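Molybdopterin molybdotransferase (Pyrococcus horikoshii, PDB 1UZ5) probably catalyses the insertion of molybdate into adenylyl-molybdopterin, releasing AMP, in a magnesium-dependent step of molybdenum cofactor synthesis. Local coordinates at residues V16-I21 with L318-A322. Numbering follows the deposited sequence. Where two conformers were deposited one is given.
Sequences VQSFKI and LLLRA
Val16 and Gln17 lie in the C-terminal part of helix 9-18, where Phe19 N donates a hydrogen bond to Val16 O (2.7 Å), an i+3 to i bond; from Phe19 on, the chain runs extended through Lys20 and Ile21. It passes beside the helical segment 318-322, with CA-CA spacings of 6.6 Å for Val16-Leu318 and 5.4 Å for Ile21-Ala322. Leu318 (chi1 t, chi2 p) fills the middle: its CB lies 3.8 Å from Val16 CG1, and its CD1 lies 3.9 Å from Phe19 CB and 4.0 Å from Ile21 CG1. Ile21 CB meets Ala322 CB at 3.9 Å. The extended Arg321 side chain brings NH2 to 3.5 Å from Gln17 CG. No direct hydrogen bond crosses; one water accepts from Ile21 N (2.8 Å) and donates to Leu318 O (3.3 Å). Phe298 and Val249, on strands 295-300 and 249-253, also pack against Leu318. The N-terminal helix and its exit chain thus pack on helix 304-322 and the mixed beta-sheet of the alpha/beta domain, the probable molybdopterin-binding domain of the MoeA fold.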
# COMPACT_ATOMS: atom_id res chain seq x y z
N VAL A 16 21.12 7.35 4.04
CA VAL A 16 20.13 6.28 4.08
C VAL A 16 19.83 5.83 2.66
O VAL A 16 19.69 4.63 2.40
CB VAL A 16 18.83 6.75 4.75
CG1 VAL A 16 17.79 5.63 4.71
CG2 VAL A 16 19.11 7.16 6.20
N GLN A 17 19.73 6.78 1.74
CA GLN A 17 19.46 6.47 0.35
C GLN A 17 20.54 5.54 -0.18
O GLN A 17 20.29 4.71 -1.04
CB GLN A 17 19.42 7.75 -0.49
CG GLN A 17 18.34 8.72 -0.08
CD GLN A 17 18.33 9.98 -0.93
OE1 GLN A 17 18.18 9.91 -2.15
NE2 GLN A 17 18.50 11.13 -0.29
N SER A 18 21.76 5.69 0.35
CA SER A 18 22.87 4.86 -0.09
C SER A 18 22.67 3.42 0.37
O SER A 18 23.29 2.50 -0.17
CB SER A 18 24.20 5.39 0.46
OG SER A 18 24.46 4.88 1.76
N PHE A 19 21.82 3.23 1.37
CA PHE A 19 21.55 1.88 1.86
C PHE A 19 20.56 1.22 0.92
O PHE A 19 19.77 1.90 0.26
CB PHE A 19 20.94 1.89 3.27
CG PHE A 19 21.82 2.51 4.32
CD1 PHE A 19 23.21 2.39 4.24
CD2 PHE A 19 21.26 3.18 5.40
CE1 PHE A 19 24.03 2.94 5.23
CE2 PHE A 19 22.07 3.73 6.39
CZ PHE A 19 23.45 3.61 6.31
N LYS A 20 20.59 -0.10 0.87
CA LYS A 20 19.66 -0.81 0.02
C LYS A 20 19.30 -2.14 0.66
O LYS A 20 20.16 -2.97 0.92
CB LYS A 20 20.29 -1.05 -1.36
CG LYS A 20 19.29 -1.46 -2.43
CD LYS A 20 19.94 -1.48 -3.80
CE LYS A 20 18.92 -1.76 -4.90
NZ LYS A 20 19.54 -1.70 -6.25
N ILE A 21 18.01 -2.30 0.94
CA ILE A 21 17.52 -3.53 1.54
C ILE A 21 16.82 -4.31 0.43
O ILE A 21 16.04 -3.75 -0.34
CB ILE A 21 16.49 -3.25 2.65
CG1 ILE A 21 17.10 -2.37 3.74
CG2 ILE A 21 16.00 -4.57 3.24
CD1 ILE A 21 18.26 -3.00 4.47
N LEU A 318 13.58 4.25 3.92
CA LEU A 318 14.36 3.04 3.64
C LEU A 318 13.44 1.84 3.46
O LEU A 318 13.58 1.07 2.50
CB LEU A 318 15.32 2.76 4.80
CG LEU A 318 16.18 1.49 4.69
CD1 LEU A 318 17.07 1.58 3.46
CD2 LEU A 318 17.03 1.34 5.95
N LEU A 319 12.49 1.68 4.37
CA LEU A 319 11.56 0.57 4.32
C LEU A 319 10.64 0.64 3.10
O LEU A 319 10.38 -0.38 2.45
CB LEU A 319 10.73 0.53 5.61
CG LEU A 319 11.59 0.46 6.87
CD1 LEU A 319 10.72 0.36 8.12
CD2 LEU A 319 12.52 -0.75 6.78
N LEU A 320 10.16 1.83 2.78
CA LEU A 320 9.28 2.00 1.64
C LEU A 320 10.00 1.63 0.34
O LEU A 320 9.43 0.97 -0.52
CB LEU A 320 8.78 3.45 1.56
CG LEU A 320 7.83 3.86 2.70
CD1 LEU A 320 7.34 5.29 2.47
CD2 LEU A 320 6.65 2.91 2.75
N ARG A 321 11.26 2.05 0.21
CA ARG A 321 12.03 1.75 -0.98
C ARG A 321 12.24 0.25 -1.12
O ARG A 321 12.26 -0.28 -2.23
CB ARG A 321 13.38 2.46 -0.93
CG ARG A 321 13.27 3.96 -1.11
CD ARG A 321 14.53 4.65 -0.66
NE ARG A 321 14.35 6.10 -0.69
CZ ARG A 321 14.99 6.96 0.10
NH1 ARG A 321 14.75 8.26 -0.02
NH2 ARG A 321 15.86 6.53 1.00
N ALA A 322 12.39 -0.43 0.01
CA ALA A 322 12.58 -1.88 -0.01
C ALA A 322 11.30 -2.56 -0.50
O ALA A 322 11.34 -3.70 -0.97
CB ALA A 322 12.92 -2.37 1.37
O HOH W 1 16.00 -0.29 0.75